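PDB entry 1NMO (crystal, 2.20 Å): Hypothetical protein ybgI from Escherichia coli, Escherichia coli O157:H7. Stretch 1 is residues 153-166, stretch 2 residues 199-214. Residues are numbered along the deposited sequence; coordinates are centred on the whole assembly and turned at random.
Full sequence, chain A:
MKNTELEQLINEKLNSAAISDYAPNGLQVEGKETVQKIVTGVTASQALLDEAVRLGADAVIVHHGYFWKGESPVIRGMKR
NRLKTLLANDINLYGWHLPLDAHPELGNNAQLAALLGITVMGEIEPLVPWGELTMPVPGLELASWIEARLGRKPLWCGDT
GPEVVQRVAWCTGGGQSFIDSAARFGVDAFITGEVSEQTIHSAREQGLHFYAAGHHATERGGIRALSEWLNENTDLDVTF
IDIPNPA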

# COMPACT_ATOMS: atom_id res chain seq x y z
N LYS A 153 10.09 -9.08 -13.89
CA LYS A 153 9.49 -10.43 -13.63
C LYS A 153 8.75 -10.97 -14.85
O LYS A 153 7.77 -10.37 -15.32
CB LYS A 153 8.51 -10.35 -12.44
CG LYS A 153 7.94 -11.73 -11.96
CD LYS A 153 6.98 -11.55 -10.77
CE LYS A 153 6.49 -12.87 -10.17
NZ LYS A 153 5.69 -13.64 -11.22
N PRO A 154 9.15 -12.13 -15.37
CA PRO A 154 8.34 -12.51 -16.53
C PRO A 154 7.07 -13.29 -16.17
O PRO A 154 6.92 -13.85 -15.06
CB PRO A 154 9.31 -13.42 -17.29
CG PRO A 154 9.79 -14.27 -16.10
CD PRO A 154 10.21 -13.14 -15.12
N LEU A 155 6.17 -13.36 -17.14
CA LEU A 155 4.97 -14.18 -16.95
C LEU A 155 5.49 -15.58 -17.25
O LEU A 155 6.08 -15.79 -18.30
CB LEU A 155 3.89 -13.86 -17.99
CG LEU A 155 2.88 -15.02 -18.23
CD1 LEU A 155 2.44 -15.50 -16.86
CD2 LEU A 155 1.62 -14.56 -18.97
N TRP A 156 5.32 -16.54 -16.34
CA TRP A 156 5.79 -17.91 -16.63
C TRP A 156 4.63 -18.91 -16.51
O TRP A 156 3.90 -18.93 -15.51
CB TRP A 156 6.92 -18.31 -15.71
CG TRP A 156 7.21 -19.86 -15.60
CD1 TRP A 156 7.46 -20.73 -16.64
CD2 TRP A 156 7.22 -20.66 -14.41
NE1 TRP A 156 7.61 -22.02 -16.15
CE2 TRP A 156 7.46 -22.00 -14.80
CE3 TRP A 156 7.04 -20.38 -13.05
CZ2 TRP A 156 7.54 -23.05 -13.88
CZ3 TRP A 156 7.12 -21.44 -12.13
CH2 TRP A 156 7.37 -22.74 -12.55
N CYS A 157 4.43 -19.69 -17.56
CA CYS A 157 3.39 -20.66 -17.53
C CYS A 157 4.08 -21.99 -17.78
O CYS A 157 4.45 -22.30 -18.91
CB CYS A 157 2.34 -20.36 -18.60
SG CYS A 157 1.06 -21.65 -18.75
N GLY A 158 4.24 -22.79 -16.72
CA GLY A 158 4.94 -24.07 -16.92
C GLY A 158 4.35 -25.31 -16.27
O GLY A 158 5.01 -26.36 -16.15
N ASP A 159 3.09 -25.20 -15.89
CA ASP A 159 2.32 -26.30 -15.29
C ASP A 159 2.53 -27.64 -16.03
O ASP A 159 2.61 -28.67 -15.39
CB ASP A 159 0.83 -25.95 -15.32
CG ASP A 159 0.50 -24.53 -14.80
OD1 ASP A 159 0.72 -24.33 -13.53
OD2 ASP A 159 0.03 -23.68 -15.67
N THR A 160 2.65 -27.65 -17.36
CA THR A 160 2.86 -28.95 -18.02
C THR A 160 4.20 -29.10 -18.72
O THR A 160 4.36 -29.93 -19.64
CB THR A 160 1.74 -29.24 -19.03
OG1 THR A 160 1.85 -28.35 -20.15
CG2 THR A 160 0.32 -29.00 -18.35
N GLY A 161 5.17 -28.29 -18.29
CA GLY A 161 6.48 -28.36 -18.94
C GLY A 161 7.39 -29.37 -18.26
O GLY A 161 7.12 -29.72 -17.10
N PRO A 162 8.49 -29.81 -18.91
CA PRO A 162 9.46 -30.79 -18.37
C PRO A 162 9.86 -30.37 -16.94
O PRO A 162 9.54 -29.24 -16.55
CB PRO A 162 10.64 -30.71 -19.38
CG PRO A 162 10.02 -30.18 -20.65
CD PRO A 162 8.96 -29.23 -20.20
N GLU A 163 10.55 -31.22 -16.17
CA GLU A 163 10.94 -30.88 -14.79
C GLU A 163 12.24 -30.10 -14.81
O GLU A 163 12.64 -29.47 -13.84
CB GLU A 163 11.09 -32.14 -13.92
CG GLU A 163 11.77 -33.36 -14.55
CD GLU A 163 12.17 -34.44 -13.48
OE1 GLU A 163 13.32 -34.31 -12.91
OE2 GLU A 163 11.34 -35.39 -13.18
N VAL A 164 12.92 -30.19 -15.93
CA VAL A 164 14.16 -29.45 -16.12
C VAL A 164 14.09 -28.85 -17.52
O VAL A 164 13.55 -29.47 -18.45
CB VAL A 164 15.38 -30.37 -16.01
CG1 VAL A 164 16.68 -29.55 -16.21
CG2 VAL A 164 15.39 -30.99 -14.58
N VAL A 165 14.59 -27.64 -17.67
CA VAL A 165 14.59 -27.02 -18.98
C VAL A 165 16.00 -27.06 -19.53
O VAL A 165 16.96 -26.52 -18.92
CB VAL A 165 14.20 -25.54 -18.91
CG1 VAL A 165 14.50 -24.85 -20.24
CG2 VAL A 165 12.77 -25.42 -18.60
N GLN A 166 16.15 -27.66 -20.69
CA GLN A 166 17.48 -27.69 -21.31
C GLN A 166 17.47 -27.01 -22.69
O GLN A 166 18.22 -26.10 -22.93
CB GLN A 166 17.99 -29.18 -21.45
CG GLN A 166 19.19 -29.26 -22.42
CD GLN A 166 20.18 -30.34 -22.03
OE1 GLN A 166 21.40 -30.21 -22.27
NE2 GLN A 166 19.69 -31.39 -21.44
N THR A 199 -1.70 -18.12 -26.68
CA THR A 199 -0.35 -18.55 -26.30
C THR A 199 -0.39 -19.50 -25.09
O THR A 199 0.33 -20.53 -25.04
CB THR A 199 0.53 -17.35 -25.87
OG1 THR A 199 0.33 -16.21 -26.74
CG2 THR A 199 2.00 -17.77 -25.89
N ILE A 200 -1.17 -19.14 -24.07
CA ILE A 200 -1.31 -19.98 -22.86
C ILE A 200 -1.83 -21.43 -23.12
O ILE A 200 -1.41 -22.40 -22.48
CB ILE A 200 -2.28 -19.26 -21.84
CG1 ILE A 200 -1.68 -17.93 -21.42
CG2 ILE A 200 -2.45 -20.12 -20.61
CD1 ILE A 200 -0.33 -18.11 -20.80
N HIS A 201 -2.77 -21.58 -24.04
CA HIS A 201 -3.27 -22.95 -24.33
C HIS A 201 -2.17 -23.71 -25.08
O HIS A 201 -2.05 -24.97 -25.02
CB HIS A 201 -4.55 -22.87 -25.20
CG HIS A 201 -5.60 -21.95 -24.65
ND1 HIS A 201 -6.05 -22.06 -23.35
CD2 HIS A 201 -6.20 -20.85 -25.17
CE1 HIS A 201 -6.89 -21.06 -23.09
NE2 HIS A 201 -6.99 -20.31 -24.18
N SER A 202 -1.39 -22.97 -25.86
CA SER A 202 -0.30 -23.66 -26.57
C SER A 202 0.73 -24.19 -25.58
O SER A 202 1.16 -25.31 -25.71
CB SER A 202 0.39 -22.74 -27.56
OG SER A 202 -0.52 -22.33 -28.57
N ALA A 203 1.09 -23.38 -24.58
CA ALA A 203 2.09 -23.78 -23.58
C ALA A 203 1.62 -25.00 -22.86
O ALA A 203 2.37 -26.02 -22.73
CB ALA A 203 2.28 -22.67 -22.57
N ARG A 204 0.36 -24.91 -22.41
CA ARG A 204 -0.27 -25.98 -21.67
C ARG A 204 -0.47 -27.30 -22.46
O ARG A 204 -0.10 -28.36 -21.98
CB ARG A 204 -1.64 -25.52 -21.13
CG ARG A 204 -1.57 -24.59 -19.92
CD ARG A 204 -3.02 -24.00 -19.59
NE ARG A 204 -2.97 -23.04 -18.46
CZ ARG A 204 -4.03 -22.31 -18.09
NH1 ARG A 204 -5.19 -22.44 -18.75
NH2 ARG A 204 -3.97 -21.47 -17.02
N GLU A 205 -1.07 -27.20 -23.65
CA GLU A 205 -1.42 -28.36 -24.44
C GLU A 205 -0.28 -29.08 -25.15
O GLU A 205 -0.42 -30.23 -25.57
CB GLU A 205 -2.53 -27.98 -25.41
CG GLU A 205 -3.89 -27.86 -24.65
CD GLU A 205 -5.04 -27.32 -25.56
OE1 GLU A 205 -5.19 -27.75 -26.73
OE2 GLU A 205 -5.80 -26.43 -25.13
N GLN A 206 0.85 -28.40 -25.25
CA GLN A 206 2.02 -29.01 -25.88
C GLN A 206 3.13 -29.26 -24.85
O GLN A 206 4.22 -29.67 -25.23
CB GLN A 206 2.51 -28.18 -27.09
CG GLN A 206 1.52 -28.27 -28.30
CD GLN A 206 1.70 -27.15 -29.39
OE1 GLN A 206 2.11 -26.00 -29.09
NE2 GLN A 206 1.32 -27.46 -30.64
N GLY A 207 2.86 -29.05 -23.56
CA GLY A 207 3.88 -29.34 -22.55
C GLY A 207 5.22 -28.58 -22.50
O GLY A 207 6.29 -29.15 -22.22
N LEU A 208 5.23 -27.28 -22.77
CA LEU A 208 6.49 -26.58 -22.64
C LEU A 208 6.31 -25.37 -21.71
O LEU A 208 5.20 -24.92 -21.45
CB LEU A 208 7.04 -26.14 -23.99
CG LEU A 208 6.18 -25.18 -24.77
CD1 LEU A 208 6.94 -24.60 -25.98
CD2 LEU A 208 5.02 -25.92 -25.26
N HIS A 209 7.43 -24.94 -21.13
CA HIS A 209 7.48 -23.82 -20.25
C HIS A 209 7.41 -22.61 -21.16
O HIS A 209 8.17 -22.55 -22.14
CB HIS A 209 8.82 -23.78 -19.51
CG HIS A 209 8.94 -24.80 -18.42
ND1 HIS A 209 8.28 -24.67 -17.22
CD2 HIS A 209 9.59 -26.00 -18.38
CE1 HIS A 209 8.50 -25.76 -16.48
NE2 HIS A 209 9.29 -26.57 -17.16
N PHE A 210 6.55 -21.63 -20.84
CA PHE A 210 6.47 -20.43 -21.67
C PHE A 210 6.75 -19.22 -20.79
O PHE A 210 6.27 -19.19 -19.67
CB PHE A 210 5.08 -20.28 -22.34
CG PHE A 210 4.87 -18.93 -22.88
CD1 PHE A 210 5.57 -18.51 -24.00
CD2 PHE A 210 4.07 -18.03 -22.20
CE1 PHE A 210 5.48 -17.19 -24.48
CE2 PHE A 210 3.97 -16.70 -22.67
CZ PHE A 210 4.69 -16.29 -23.81
N TYR A 211 7.51 -18.25 -21.29
CA TYR A 211 7.89 -17.02 -20.57
C TYR A 211 7.58 -15.85 -21.50
O TYR A 211 7.97 -15.88 -22.68
CB TYR A 211 9.41 -16.95 -20.31
CG TYR A 211 9.90 -18.10 -19.51
CD1 TYR A 211 10.08 -19.32 -20.09
CD2 TYR A 211 9.99 -17.99 -18.13
CE1 TYR A 211 10.32 -20.45 -19.28
CE2 TYR A 211 10.25 -19.06 -17.32
CZ TYR A 211 10.41 -20.31 -17.89
OH TYR A 211 10.64 -21.41 -17.02
N ALA A 212 6.88 -14.81 -20.97
CA ALA A 212 6.58 -13.62 -21.79
C ALA A 212 7.48 -12.70 -21.01
O ALA A 212 7.09 -12.27 -19.93
CB ALA A 212 5.14 -13.22 -21.65
N ALA A 213 8.69 -12.43 -21.50
CA ALA A 213 9.66 -11.69 -20.69
C ALA A 213 9.64 -10.22 -20.85
O ALA A 213 10.51 -9.54 -20.27
CB ALA A 213 11.04 -12.21 -20.94
N GLY A 214 8.65 -9.71 -21.61
CA GLY A 214 8.54 -8.28 -21.83
C GLY A 214 8.98 -7.85 -23.21
O GLY A 214 10.03 -8.25 -23.67
O HOH W 1 3.00 -25.63 -19.40

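The contact is built on an antiparallel ladder between strands 155-157 and 209-212, held by two pairs of reciprocal backbone hydrogen bonds. Cys157 N donates to Phe210 O at 2.8 Å and Phe210 N returns to Cys157 O at 2.9 Å; two pairs along the ladder, Leu155 N reaches Ala212 O at 3.1 Å and Ala212 N reaches Leu155 O at 3.0 Å. Trp156 and Tyr211 form the non-hydrogen-bonded pair between them.

Side chains add their own hydrogen bonds. His209 is bonded at both ring nitrogens: ND1 accepts from Trp156 NE1 at 2.9 Å, while NE2 donates to Pro162 O at 2.8 Å. These two bonds define the proton on NE2 and tie the ring to the strand and to the loop beyond it. Thr160, with chi1 in p, sends OG1 to the helix carbonyl Arg204 O at 2.7 Å. A water bridges the two backbones nearby, accepting from Thr160 N at 2.9 Å and donating to Leu208 O at 3.1 Å.

The type I turn from Gly158 to Gly161 fits closely against His209. Gly161 CA lies over the imidazole face, 4.0 Å from its centroid, and a CB at either glycine would clash with the ring: 2.2 Å from His209 ND1 at Gly158, 2.7 Å from His209 CD2 at Gly161. Beside the end of the turn, Gly207 has positive phi, which itself favours glycine, and its O receives a CA-H...O contact from Gly161 CA at 3.4 Å.

Packing differs between the sheet faces. The Trp156 and Tyr211 rings share one, nearly parallel at 11° but slid apart so that they barely overlap. On the other, Leu155 CB meets Ala212 CB at 3.9 Å, and Cys157 packs against the helix, its CB 4.1 Å from Ile200 CD1 and its SG 4.1 Å from Ala203 CB.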